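Local coordinates for protein cytochrome P450 reductase (PDB 5OGX) that passes electrons from NADH through FAD and a [2Fe-2S] cluster to the cytochrome P450 partner that O-demethylates guaiacol and other lignin-derived aromatic compounds, at residues 72-76 against 77-81; 57-61 against 62-66; 308-311 against 312-316. All coordinates share one frame; numbering follows the deposited sequence.

Interaction 1 of 3, residues 72-76 against 77-81; sequences GLALA and CQARP. With FES (Fe2/s2 (inorganic) cluster), chain C.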
loop_
_atom_site.group_PDB
_atom_site.type_symbol
_atom_site.label_atom_id
_atom_site.label_comp_id
_atom_site.label_asym_id
_atom_site.label_seq_id
_atom_site.Cartn_x
_atom_site.Cartn_y
_atom_site.Cartn_z
ATOM N N GLY A 72 6.256 24.203 13.543
ATOM C CA GLY A 72 6.696 24.221 12.165
ATOM C C GLY A 72 6.630 22.897 11.426
ATOM O O GLY A 72 7.257 22.769 10.370
ATOM N N LEU A 73 5.914 21.912 11.948
ATOM C CA LEU A 73 5.748 20.656 11.229
ATOM C C LEU A 73 4.559 20.751 10.280
ATOM O O LEU A 73 3.681 21.605 10.426
ATOM C CB LEU A 73 5.555 19.486 12.195
ATOM C CG LEU A 73 6.630 19.300 13.268
ATOM C CD1 LEU A 73 6.431 17.964 13.964
ATOM C CD2 LEU A 73 8.029 19.402 12.670
ATOM N N ALA A 74 4.538 19.848 9.300
ATOM C CA ALA A 74 3.473 19.793 8.306
ATOM C C ALA A 74 3.378 18.369 7.778
ATOM O O ALA A 74 4.258 17.542 8.010
ATOM C CB ALA A 74 3.733 20.771 7.151
ATOM N N LEU A 75 2.284 18.088 7.081
ATOM C CA LEU A 75 2.140 16.847 6.325
ATOM C C LEU A 75 2.355 17.164 4.852
ATOM O O LEU A 75 1.616 17.971 4.272
ATOM C CB LEU A 75 0.759 16.224 6.530
ATOM C CG LEU A 75 0.344 15.864 7.950
ATOM C CD1 LEU A 75 -1.046 15.231 7.924
ATOM C CD2 LEU A 75 1.386 14.917 8.556
ATOM N N ALA A 76 3.359 16.524 4.247
ATOM C CA ALA A 76 3.650 16.779 2.836
ATOM C C ALA A 76 2.432 16.555 1.942
ATOM O O ALA A 76 2.267 17.252 0.936
ATOM C CB ALA A 76 4.809 15.900 2.367
ATOM N N CYS A 77 1.589 15.572 2.259
ATOM C CA CYS A 77 0.455 15.317 1.370
ATOM C C CYS A 77 -0.693 16.292 1.572
ATOM O O CYS A 77 -1.635 16.288 0.770
ATOM C CB CYS A 77 -0.080 13.891 1.547
ATOM S SG CYS A 77 -0.848 13.644 3.159
ATOM N N GLN A 78 -0.642 17.137 2.606
ATOM C CA GLN A 78 -1.682 18.131 2.808
ATOM C C GLN A 78 -1.182 19.551 2.617
ATOM O O GLN A 78 -1.986 20.444 2.340
ATOM C CB GLN A 78 -2.271 17.982 4.220
ATOM C CG GLN A 78 -2.774 16.583 4.471
ATOM C CD GLN A 78 -3.969 16.286 3.600
ATOM O OE1 GLN A 78 -4.906 17.090 3.531
ATOM N NE2 GLN A 78 -3.940 15.160 2.908
ATOM N N ALA A 79 0.125 19.770 2.709
ATOM C CA ALA A 79 0.670 21.118 2.729
ATOM C C ALA A 79 0.855 21.652 1.313
ATOM O O ALA A 79 1.404 20.967 0.444
ATOM C CB ALA A 79 2.007 21.131 3.480
ATOM N N ARG A 80 0.382 22.876 1.080
ATOM C CA ARG A 80 0.668 23.563 -0.163
ATOM C C ARG A 80 1.484 24.817 0.124
ATOM O O ARG A 80 1.212 25.526 1.094
ATOM C CB ARG A 80 -0.620 23.945 -0.912
ATOM C CG ARG A 80 -1.481 22.732 -1.263
ATOM C CD ARG A 80 -2.827 23.137 -1.889
ATOM N NE ARG A 80 -3.526 21.956 -2.390
ATOM C CZ ARG A 80 -4.226 21.124 -1.624
ATOM N NH1 ARG A 80 -4.336 21.353 -0.318
ATOM N NH2 ARG A 80 -4.815 20.060 -2.162
ATOM N N PRO A 81 2.491 25.101 -0.693
ATOM C CA PRO A 81 3.395 26.214 -0.394
ATOM C C PRO A 81 2.717 27.551 -0.628
ATOM O O PRO A 81 1.921 27.707 -1.556
ATOM C CB PRO A 81 4.552 26.002 -1.376
ATOM C CG PRO A 81 3.909 25.280 -2.545
ATOM C CD PRO A 81 2.874 24.378 -1.923
HETATM FE FE1 FES C . -0.130 9.633 4.780
HETATM FE FE2 FES C . 0.621 12.083 4.259
HETATM S S1 FES C . -0.392 11.421 6.056
HETATM S S2 FES C . 1.073 10.294 3.061
#
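Leu75 O receives both Gln78 N, at 2.9 Å, and Ala79 N, at 2.8 Å: the first bond closes a type I beta turn with Ala76 and Cys77 at its corners, and the second adds an overlapping i to i+4 turn. In the plant-type [2Fe-2S] ferredoxin fold, this reversal follows edge strand 73-75 and presents the last cluster cysteine. The two donors come from different directions: Ala79 N lies almost in line with the C=O bond (174°), whereas Gln78 N stands well above the carbonyl plane. Cys77 SG reaches FES FE2 at 2.4 Å from a chi1 of 68°, which sets the sulfur between the backbone N and C; Cys45 binds the same iron. On the flank of the turn, Leu75 and Gln78 run side by side, with Leu75 CD1 4.1 Å from Gln78 CG. Across the mouth of the turn the methyls meet, Ala74 CB to Ala79 CB at 4.1 Å. The bend at chi2 of Gln78 (-67°) brings its amide back to the cysteine, where the bond probably eases the negative charge on the ligand sulfur: Gln78 NE2 donates to Cys77 SG at 3.5 Å, with the sulfur close to the amide plane.

Interaction 2 of 3, residues 57-61 against 62-66; sequences GGAPE and DTLSA. Unlike the reference sequence in segment 57-61: Gly58 (reference Ala).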
loop_
_atom_site.group_PDB
_atom_site.type_symbol
_atom_site.label_atom_id
_atom_site.label_comp_id
_atom_site.label_asym_id
_atom_site.label_seq_id
_atom_site.Cartn_x
_atom_site.Cartn_y
_atom_site.Cartn_z
ATOM N N GLY A 57 -3.904 22.859 4.655
ATOM C CA GLY A 57 -4.938 22.140 3.923
ATOM C C GLY A 57 -5.845 21.335 4.832
ATOM O O GLY A 57 -6.303 21.812 5.878
ATOM N N GLY A 58 -6.103 20.091 4.437
ATOM C CA GLY A 58 -7.029 19.251 5.170
ATOM C C GLY A 58 -6.381 18.375 6.221
ATOM O O GLY A 58 -6.948 17.351 6.613
ATOM N N ALA A 59 -5.202 18.766 6.690
ATOM C CA ALA A 59 -4.473 17.968 7.665
ATOM C C ALA A 59 -5.292 17.789 8.941
ATOM O O ALA A 59 -5.628 18.786 9.599
ATOM C CB ALA A 59 -3.128 18.626 7.985
ATOM N N PRO A 60 -5.625 16.561 9.329
ATOM C CA PRO A 60 -6.411 16.362 10.552
ATOM C C PRO A 60 -5.579 16.556 11.815
ATOM O O PRO A 60 -4.361 16.360 11.831
ATOM C CB PRO A 60 -6.902 14.915 10.426
ATOM C CG PRO A 60 -5.923 14.258 9.533
ATOM C CD PRO A 60 -5.389 15.306 8.596
ATOM N N GLU A 61 -6.271 16.931 12.896
ATOM C CA GLU A 61 -5.582 17.269 14.138
ATOM C C GLU A 61 -4.878 16.059 14.736
ATOM O O GLU A 61 -3.807 16.197 15.339
ATOM C CB GLU A 61 -6.571 17.864 15.146
ATOM C CG GLU A 61 -5.930 18.462 16.405
ATOM C CD GLU A 61 -5.464 17.408 17.405
ATOM O OE1 GLU A 61 -6.170 16.390 17.570
ATOM O OE2 GLU A 61 -4.384 17.590 18.009
ATOM N N ASP A 62 -5.461 14.866 14.600
ATOM C CA ASP A 62 -4.833 13.705 15.218
ATOM C C ASP A 62 -3.548 13.322 14.499
ATOM O O ASP A 62 -2.647 12.743 15.114
ATOM C CB ASP A 62 -5.809 12.530 15.263
ATOM C CG ASP A 62 -5.853 11.757 13.968
ATOM O OD1 ASP A 62 -6.331 12.321 12.963
ATOM O OD2 ASP A 62 -5.416 10.587 13.958
ATOM N N THR A 63 -3.434 13.650 13.211
ATOM C CA THR A 63 -2.198 13.417 12.476
ATOM C C THR A 63 -1.199 14.555 12.632
ATOM O O THR A 63 0.015 14.320 12.585
ATOM C CB THR A 63 -2.489 13.225 10.980
ATOM O OG1 THR A 63 -3.692 12.466 10.810
ATOM C CG2 THR A 63 -1.357 12.475 10.341
ATOM N N LEU A 64 -1.685 15.778 12.816
ATOM C CA LEU A 64 -0.818 16.954 12.883
ATOM C C LEU A 64 -1.451 17.932 13.872
ATOM O O LEU A 64 -2.345 18.698 13.504
ATOM C CB LEU A 64 -0.648 17.578 11.508
ATOM C CG LEU A 64 0.277 18.791 11.438
ATOM C CD1 LEU A 64 1.732 18.336 11.493
ATOM C CD2 LEU A 64 -0.002 19.593 10.178
ATOM N N SER A 65 -0.961 17.920 15.107
ATOM C CA SER A 65 -1.593 18.694 16.167
ATOM C C SER A 65 -1.335 20.191 16.000
ATOM O O SER A 65 -0.436 20.622 15.274
ATOM C CB SER A 65 -1.082 18.232 17.528
ATOM O OG SER A 65 0.204 18.766 17.771
ATOM N N ALA A 66 -2.148 20.997 16.692
ATOM C CA ALA A 66 -1.897 22.436 16.717
ATOM C C ALA A 66 -0.515 22.732 17.282
ATOM O O ALA A 66 0.170 23.653 16.824
ATOM C CB ALA A 66 -2.974 23.152 17.535
HETATM O O HOH W 1 -2.456 15.004 17.150
#
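Pro60 and Thr63 meet at a slant, CG of the proline ring against the hydroxyl: Pro60 CG sits 3.1 Å from Thr63 OG1, a tight approach. That hydroxyl is already committed, bonding to Gly40 O in the cluster-binding loop, and its rotation is thereby fixed. Asp62 OD1 comes near the same proline, 3.7 Å from Pro60 CB. On another flank, Ala59 and Leu64 meet methyl to methyl, Ala59 CB to Leu64 CD2 at 3.9 Å. A chi1 of -178° swings CG of Leu64 away from its own backbone N and helps carry CD2 to the alanine; both residues also rest on Leu75 of strand 73-75.

The backbone here makes an alpha turn, Pro60 O taking Leu64 N at 2.9 Å, with two weak i to i+3 bonds overlapping it, Thr63 N to Pro60 O and Leu64 N to Glu61 O. It lies in the loop of the plant-type [2Fe-2S] ferredoxin domain that leads from strand 54-55 into helix 66-70. Ser65 then N-caps the helix: its OG holds a backbone N of the first turn, and its own N bonds to Glu68 OE2, the reciprocal arrangement of a capping box.

Glu61 folds back alongside this serine. Its chain turns at chi2 (-76°), bringing OE2 to 3.4 Å from Ser65 CB, a contact with carbon and not with the hydroxyl. The carboxylates of Glu61 and Asp62 diverge, their nearest oxygens, OE1 and OD1, being 6.1 Å apart, which probably limits any repulsion between like charges. A water lies 2.6 Å from Glu61 O and 3.0 Å from Asp62 O, the second bond weak, and may not serve every acceptor at once.

Interaction 3 of 3, residues 308-311 against 312-316; sequences AMVE and AGVKA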
loop_
_atom_site.group_PDB
_atom_site.type_symbol
_atom_site.label_atom_id
_atom_site.label_comp_id
_atom_site.label_asym_id
_atom_site.label_seq_id
_atom_site.Cartn_x
_atom_site.Cartn_y
_atom_site.Cartn_z
ATOM N N ALA A 308 -6.839 -1.199 12.256
ATOM C CA ALA A 308 -6.776 -1.805 13.581
ATOM C C ALA A 308 -6.106 -3.171 13.521
ATOM O O ALA A 308 -5.354 -3.544 14.433
ATOM C CB ALA A 308 -8.184 -1.917 14.177
ATOM N N MET A 309 -6.384 -3.928 12.456
ATOM C CA MET A 309 -5.747 -5.226 12.254
ATOM C C MET A 309 -4.242 -5.081 12.101
ATOM O O MET A 309 -3.465 -5.865 12.669
ATOM C CB MET A 309 -6.347 -5.901 11.025
ATOM C CG MET A 309 -5.817 -7.288 10.750
ATOM S SD MET A 309 -5.110 -7.411 9.078
ATOM C CE MET A 309 -3.564 -6.593 9.255
ATOM N N VAL A 310 -3.806 -4.083 11.331
ATOM C CA VAL A 310 -2.375 -3.864 11.166
ATOM C C VAL A 310 -1.744 -3.478 12.498
ATOM O O VAL A 310 -0.715 -4.031 12.903
ATOM C CB VAL A 310 -2.117 -2.802 10.085
ATOM C CG1 VAL A 310 -0.630 -2.472 10.027
ATOM C CG2 VAL A 310 -2.578 -3.296 8.716
ATOM N N GLU A 311 -2.359 -2.531 13.214
ATOM C CA GLU A 311 -1.735 -2.074 14.450
ATOM C C GLU A 311 -1.690 -3.178 15.495
ATOM O O GLU A 311 -0.686 -3.334 16.192
ATOM C CB GLU A 311 -2.456 -0.833 14.989
ATOM C CG GLU A 311 -2.021 0.434 14.251
ATOM C CD GLU A 311 -0.489 0.670 14.235
ATOM O OE1 GLU A 311 -0.009 1.489 15.046
ATOM O OE2 GLU A 311 0.238 0.082 13.396
ATOM N N ALA A 312 -2.754 -3.970 15.597
ATOM C CA ALA A 312 -2.720 -5.090 16.532
ATOM C C ALA A 312 -1.675 -6.114 16.112
ATOM O O ALA A 312 -0.960 -6.669 16.961
ATOM C CB ALA A 312 -4.102 -5.736 16.633
ATOM N N GLY A 313 -1.562 -6.352 14.801
ATOM C CA GLY A 313 -0.582 -7.304 14.308
ATOM C C GLY A 313 0.846 -6.871 14.576
ATOM O O GLY A 313 1.683 -7.687 14.958
ATOM N N VAL A 314 1.141 -5.575 14.386
ATOM C CA VAL A 314 2.482 -5.072 14.684
ATOM C C VAL A 314 2.839 -5.349 16.140
ATOM O O VAL A 314 3.945 -5.806 16.461
ATOM C CB VAL A 314 2.581 -3.567 14.365
ATOM C CG1 VAL A 314 3.820 -2.971 15.016
ATOM C CG2 VAL A 314 2.604 -3.343 12.864
ATOM N N LYS A 315 1.913 -5.058 17.052
ATOM C CA LYS A 315 2.227 -5.251 18.461
ATOM C C LYS A 315 2.428 -6.728 18.781
ATOM O O LYS A 315 3.300 -7.077 19.584
ATOM C CB LYS A 315 1.132 -4.632 19.333
ATOM C CG LYS A 315 1.218 -3.110 19.314
ATOM C CD LYS A 315 -0.000 -2.431 19.904
ATOM C CE LYS A 315 -0.042 -0.972 19.461
ATOM N NZ LYS A 315 -1.124 -0.186 20.119
ATOM N N ALA A 316 1.641 -7.604 18.157
ATOM C CA ALA A 316 1.811 -9.035 18.389
ATOM C C ALA A 316 3.160 -9.521 17.876
ATOM O O ALA A 316 3.839 -10.301 18.558
ATOM C CB ALA A 316 0.679 -9.818 17.731
#
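Within helix 307-319, Ala308 O takes Ala312 N at 2.9 Å, while the methyl of Ala312 lies against the same carbonyl oxygen. One residue on, Met309 O receives Gly313 N; the methionine side chain itself turns to Leu303 of strand 300-305. Val310 O binds Val314 N at 2.8 Å in a nearly straight bond (162°), and the two valines follow one another along the buried face, Val310 CG1 to Val314 CG2 at 4.4 Å. Val314 CG2, opposite its own carbonyl carbon, also grazes Val310 O at 3.4 Å. Both valines lie on Leu303 and Arg329, so this face packs the helix onto strands 300-305 and 327-331 in the beta-alpha-beta crossover of the NAD-binding domain. Glu311 completes the walk: its O takes Lys315 N at 3.2 Å, and the extended Lys315 chain passes over that oxygen, with CG at 3.7 Å. The Glu311 side chain bends at chi2 (-54°) and runs beside Val314, its OE2 4.2 Å from Val314 CG2. Glu311 OE2 forms a salt bridge to Lys331 NZ of strand 327-331, whereas Glu311 OE1 and Lys315 NZ remain 5.5 Å apart. The charge of Glu311 is therefore probably balanced mainly by the neighbouring strand, and Lys315 adds at most a longer-range attraction along the helix.

In the fold
Interactions 1 and 2 belong to the [2Fe-2S] domain, their centres about 10 Å apart, and they touch: Leu75 CD1 lies 3.7 Å from Thr63 CG2, and Gln78 OE1 lies 3.3 Å from Gly58 C. Interaction 1 supplies a cluster ligand; interaction 2 is a second layer, the Thr63 side chain coming to about 5 Å from the cluster. Interaction 3 sits in the NAD-binding domain, its centre about 27 Å from that of interaction 1 and about 23 Å from that of interaction 2. The flavin is approached from both parts of the chain: the side chain of Cys77 is about 11 Å from FAD and that of Val310 about 10 Å.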